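Local coordinates for protein halocarboxylic acid dehalogenase DehI (Pseudomonas putida, PDB 3BJX) that probably hydrolyses carbon-halogen bonds of 2-haloalkanoic acids, as a group I alpha-haloacid dehalogenase of an all-helical fold, at residues A[197-202]-A[278-283]; A[52-57]-A[134-139]. All blocks are in the same frame, centred on the assembly; numbering follows the deposited sequence.

Interaction 1 (A[197-202]-A[278-283]). With SO4 (sulfate ion), chain K.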
# COMPACT_ATOMS: atom_id res chain seq x y z
N TYR A 197 -6.19 4.26 -9.12
CA TYR A 197 -6.61 3.38 -8.02
C TYR A 197 -6.06 3.84 -6.69
O TYR A 197 -5.41 3.07 -5.96
CB TYR A 197 -6.31 1.89 -8.34
CG TYR A 197 -7.13 1.42 -9.52
CD1 TYR A 197 -8.47 1.08 -9.36
CD2 TYR A 197 -6.58 1.36 -10.79
CE1 TYR A 197 -9.24 0.69 -10.44
CE2 TYR A 197 -7.34 0.95 -11.89
CZ TYR A 197 -8.68 0.62 -11.70
OH TYR A 197 -9.44 0.21 -12.78
N HIS A 198 -6.33 5.11 -6.39
CA HIS A 198 -5.88 5.77 -5.17
C HIS A 198 -7.05 5.94 -4.18
O HIS A 198 -8.21 5.90 -4.58
CB HIS A 198 -5.35 7.16 -5.51
CG HIS A 198 -3.95 7.18 -6.05
ND1 HIS A 198 -3.41 8.29 -6.68
CD2 HIS A 198 -2.98 6.24 -6.06
CE1 HIS A 198 -2.16 8.02 -7.03
NE2 HIS A 198 -1.87 6.79 -6.65
N HIS A 199 -6.74 6.13 -2.91
CA HIS A 199 -7.75 6.27 -1.83
C HIS A 199 -8.37 7.67 -1.84
O HIS A 199 -9.44 7.90 -1.26
CB HIS A 199 -7.09 6.02 -0.48
CG HIS A 199 -5.91 6.91 -0.24
ND1 HIS A 199 -4.72 6.76 -0.93
CD2 HIS A 199 -5.73 7.96 0.60
CE1 HIS A 199 -3.87 7.69 -0.53
NE2 HIS A 199 -4.46 8.43 0.40
N GLY A 200 -7.68 8.61 -2.48
CA GLY A 200 -8.12 9.99 -2.55
C GLY A 200 -7.28 10.80 -3.54
O GLY A 200 -6.30 10.29 -4.13
N PRO A 201 -7.69 12.06 -3.78
CA PRO A 201 -6.97 12.94 -4.66
C PRO A 201 -5.71 13.58 -4.01
O PRO A 201 -5.77 14.04 -2.88
CB PRO A 201 -8.01 14.00 -5.00
CG PRO A 201 -8.89 14.04 -3.83
CD PRO A 201 -8.91 12.68 -3.23
N ALA A 202 -4.60 13.61 -4.74
CA ALA A 202 -3.34 14.21 -4.25
C ALA A 202 -3.51 15.71 -4.18
O ALA A 202 -4.33 16.26 -4.93
CB ALA A 202 -2.22 13.88 -5.19
N PHE A 278 3.16 2.63 4.14
CA PHE A 278 3.22 1.74 2.99
C PHE A 278 2.49 2.33 1.79
O PHE A 278 3.08 2.55 0.74
CB PHE A 278 2.58 0.41 3.34
CG PHE A 278 2.75 -0.64 2.29
CD1 PHE A 278 3.86 -1.49 2.33
CD2 PHE A 278 1.81 -0.80 1.27
CE1 PHE A 278 4.01 -2.46 1.38
CE2 PHE A 278 1.96 -1.79 0.31
CZ PHE A 278 3.06 -2.62 0.37
N MSE A 279 1.20 2.58 1.96
CA MSE A 279 0.38 3.20 0.93
C MSE A 279 0.94 4.50 0.34
O MSE A 279 0.83 4.74 -0.86
CB MSE A 279 -1.01 3.46 1.51
CG MSE A 279 -1.98 3.97 0.50
SE MSE A 279 -3.77 3.90 1.21
CE MSE A 279 -3.65 5.33 2.59
N TYR A 280 1.47 5.37 1.19
CA TYR A 280 1.96 6.66 0.70
C TYR A 280 3.30 6.59 -0.05
O TYR A 280 3.56 7.43 -0.89
CB TYR A 280 1.92 7.78 1.77
CG TYR A 280 0.57 8.47 1.84
CD1 TYR A 280 0.16 9.37 0.84
CD2 TYR A 280 -0.30 8.22 2.90
CE1 TYR A 280 -1.09 9.98 0.90
CE2 TYR A 280 -1.55 8.84 2.97
CZ TYR A 280 -1.93 9.70 1.98
OH TYR A 280 -3.17 10.31 2.08
N GLN A 281 4.14 5.58 0.22
CA GLN A 281 5.29 5.31 -0.67
C GLN A 281 4.85 5.20 -2.14
O GLN A 281 5.42 5.84 -3.01
CB GLN A 281 6.03 4.04 -0.26
CG GLN A 281 6.60 4.04 1.14
CD GLN A 281 7.37 2.79 1.45
OE1 GLN A 281 6.86 1.86 2.11
NE2 GLN A 281 8.59 2.73 1.00
N ARG A 282 3.81 4.40 -2.38
CA ARG A 282 3.32 4.13 -3.73
C ARG A 282 2.52 5.30 -4.29
O ARG A 282 2.57 5.57 -5.49
CB ARG A 282 2.45 2.86 -3.76
CG ARG A 282 3.21 1.56 -3.72
CD ARG A 282 3.68 1.19 -2.32
NE ARG A 282 4.43 -0.05 -2.35
CZ ARG A 282 5.19 -0.49 -1.36
NH1 ARG A 282 5.26 0.18 -0.21
NH2 ARG A 282 5.85 -1.64 -1.50
N PHE A 283 1.79 5.98 -3.41
CA PHE A 283 0.94 7.10 -3.79
C PHE A 283 1.78 8.24 -4.32
O PHE A 283 1.53 8.74 -5.44
CB PHE A 283 0.05 7.53 -2.61
CG PHE A 283 -0.87 8.71 -2.91
CD1 PHE A 283 -2.21 8.50 -3.20
CD2 PHE A 283 -0.39 10.01 -2.90
CE1 PHE A 283 -3.06 9.56 -3.47
CE2 PHE A 283 -1.23 11.09 -3.17
CZ PHE A 283 -2.57 10.86 -3.46
S SO4 K . -11.38 -2.24 -12.88
O1 SO4 K . -11.78 -1.03 -13.60
O2 SO4 K . -10.21 -2.86 -13.52
O3 SO4 K . -11.03 -1.88 -11.51
O4 SO4 K . -12.48 -3.20 -12.87

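Interaction 2 (A[52-57]-A[134-139]). With SO4 (sulfate ion), chain E.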
# COMPACT_ATOMS: atom_id res chain seq x y z
N PHE A 52 -0.38 15.58 1.46
CA PHE A 52 -1.55 14.79 1.83
C PHE A 52 -1.17 13.67 2.83
O PHE A 52 -1.85 13.48 3.84
CB PHE A 52 -2.18 14.22 0.53
CG PHE A 52 -3.49 13.46 0.72
CD1 PHE A 52 -4.34 13.71 1.79
CD2 PHE A 52 -3.90 12.52 -0.25
CE1 PHE A 52 -5.54 13.00 1.92
CE2 PHE A 52 -5.10 11.84 -0.14
CZ PHE A 52 -5.93 12.07 0.95
N GLY A 53 -0.08 12.96 2.56
CA GLY A 53 0.37 11.88 3.42
C GLY A 53 0.70 12.33 4.83
O GLY A 53 0.40 11.63 5.80
N CYS A 54 1.32 13.50 4.94
CA CYS A 54 1.60 14.08 6.27
C CYS A 54 0.32 14.49 6.99
O CYS A 54 0.20 14.26 8.18
CB CYS A 54 2.52 15.27 6.15
SG CYS A 54 4.16 14.76 5.72
N ARG A 55 -0.62 15.07 6.26
CA ARG A 55 -1.89 15.52 6.82
C ARG A 55 -2.73 14.36 7.38
O ARG A 55 -3.48 14.55 8.36
CB ARG A 55 -2.70 16.34 5.80
CG ARG A 55 -1.88 17.47 5.16
CD ARG A 55 -2.76 18.51 4.49
NE ARG A 55 -3.64 17.99 3.44
CZ ARG A 55 -3.40 18.08 2.12
NH1 ARG A 55 -2.28 18.61 1.67
NH2 ARG A 55 -4.30 17.60 1.25
N VAL A 56 -2.61 13.19 6.75
CA VAL A 56 -3.21 11.97 7.27
C VAL A 56 -2.47 11.46 8.52
O VAL A 56 -3.12 10.98 9.46
CB VAL A 56 -3.29 10.86 6.19
CG1 VAL A 56 -3.78 9.54 6.78
CG2 VAL A 56 -4.22 11.33 5.03
N LEU A 57 -1.15 11.59 8.52
CA LEU A 57 -0.28 11.16 9.64
C LEU A 57 -0.49 12.04 10.84
O LEU A 57 -0.36 11.59 11.98
CB LEU A 57 1.20 11.23 9.25
CG LEU A 57 1.72 10.29 8.16
CD1 LEU A 57 3.21 10.62 7.83
CD2 LEU A 57 1.53 8.81 8.55
N LEU A 134 10.93 10.68 -0.15
CA LEU A 134 12.04 10.31 0.74
C LEU A 134 11.62 10.33 2.19
O LEU A 134 11.86 9.37 2.92
CB LEU A 134 13.23 11.24 0.56
CG LEU A 134 14.04 11.09 -0.71
CD1 LEU A 134 14.80 12.37 -0.93
CD2 LEU A 134 14.96 9.83 -0.70
N LEU A 135 11.01 11.43 2.62
CA LEU A 135 10.45 11.54 3.97
C LEU A 135 9.57 10.32 4.31
O LEU A 135 9.88 9.59 5.24
CB LEU A 135 9.68 12.86 4.17
CG LEU A 135 8.88 13.01 5.48
CD1 LEU A 135 9.76 12.84 6.71
CD2 LEU A 135 8.15 14.33 5.56
N ILE A 136 8.51 10.11 3.53
CA ILE A 136 7.58 9.00 3.71
C ILE A 136 8.27 7.63 3.70
O ILE A 136 7.92 6.75 4.49
CB ILE A 136 6.42 9.09 2.67
CG1 ILE A 136 5.54 10.35 2.91
CG2 ILE A 136 5.62 7.80 2.56
CD1 ILE A 136 5.19 10.66 4.34
N THR A 137 9.26 7.47 2.81
CA THR A 137 10.15 6.29 2.81
C THR A 137 11.03 6.18 4.07
O THR A 137 11.13 5.08 4.61
CB THR A 137 11.02 6.19 1.53
OG1 THR A 137 10.19 6.35 0.38
CG2 THR A 137 11.70 4.80 1.44
N ALA A 138 11.66 7.28 4.54
CA ALA A 138 12.44 7.21 5.80
C ALA A 138 11.54 6.79 6.97
O ALA A 138 11.89 5.90 7.76
CB ALA A 138 13.12 8.54 6.12
N LEU A 139 10.36 7.40 7.02
CA LEU A 139 9.32 7.05 7.99
C LEU A 139 8.80 5.61 7.87
O LEU A 139 8.61 4.97 8.87
CB LEU A 139 8.16 8.04 7.92
CG LEU A 139 8.38 9.55 8.18
CD1 LEU A 139 7.05 10.23 8.40
CD2 LEU A 139 9.32 9.83 9.34
S SO4 E . 0.68 15.25 -2.00
O1 SO4 E . 1.38 16.03 -3.03
O2 SO4 E . 1.64 14.40 -1.29
O3 SO4 E . 0.07 16.17 -1.05
O4 SO4 E . -0.37 14.40 -2.56

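Interaction 1 (A[197-202]-A[278-283])
H199 and Y280 join in an aromatic cluster: H199 NE2 donates to Y280 OH at 2.8 Å, nearly straight at 166°, and the imidazole edge points at the face of Y280 in an offset edge-to-face pair, planes at 88°. A histidine suits the place because its edge carries this N-H while its face packs on selenomethionine M279, whose CE sits 3.8 Å over the ring centroid. Chi1 of 55° sets CG between backbone N and carbonyl carbon, pointing the ring at M279, Y280 and F283. F283 meets both histidine rings obliquely: its CD1 presses on H199 CE1 at 3.2 Å and lies over the H198 face, while F283 CZ meets A202 CB at 3.5 Å. Were H199 an alanine, Y280 OH would probably lose its donor, and M279 and F283 the ring they pack on. Against this tight core, Y197 is partly exposed and makes no contact with 278-283; R244 of the second subunit is its cation-pi partner, and its OH donates to O1 of a sulfate, probably from the crystallisation liquor. The loop 197-202 leaves helix 183-195 through a Schellman motif, ends at the N-cap of helix 203-208 and packs against helix 267-299, where H198 NE2 is hydrogen-bonded to D286.

Interaction 2 (A[52-57]-A[134-139])
C54 and L57 reach helix 134-139 by side-chain ends alone, since the two short helix axes stay 11.1 Å apart at their closest; no hydrogen bond links the two helices. The axes make an angle of 41°, and four apolar contacts do the joining. CD1 of L57 is the hub: it meets I136 CD1 at 4.0 Å and L139 CD1 at 3.9 Å, so one methyl bridges successive turns of the facing helix. I136 gets there because CG1 lies anti to its carbonyl carbon (chi1 -66°), which carries CD1 across toward L57. One turn earlier, C54 SG touches L135 CD2 at 4.0 Å and approaches I136 CD1 at 4.4 Å. Leucine and isoleucine suit such a wide spacing, being long and wholly apolar. G53, lacking a side chain, lets Y280 of helix 267-299 come close to its CA. At the helix start, F52 N donates to O3 of a sulfate, probably from the crystallisation liquor, which S203 and W49 also bind. L57 additionally packs on L273 and V276 of helix 267-299, L139 lies against Y63 and A67 of helix 63-71, and L134 faces helix 230-248.

In the fold
Interaction 2 comes first along the chain, its two segments closing before interaction 1 opens, yet their centres lie only 11 Å apart in the buried middle of the all-helical subunit. Helix 267-299 unites them: it supplies one half of interaction 1 and, through L273, V276 and L277, packs on the leucines of interaction 2. The contacts also touch directly, with Y280 OH 3.3 Å from V56 CG2 and H199 NE2 3.5 Å from F52 CE2. Thus the long helices 112-143 and 267-299, the short helix 52-57 and the loop 197-202 form one continuous core. The second subunit packs on both contacts, through T274 against H199 and A271 against V56, so this core extends to the dimer interface.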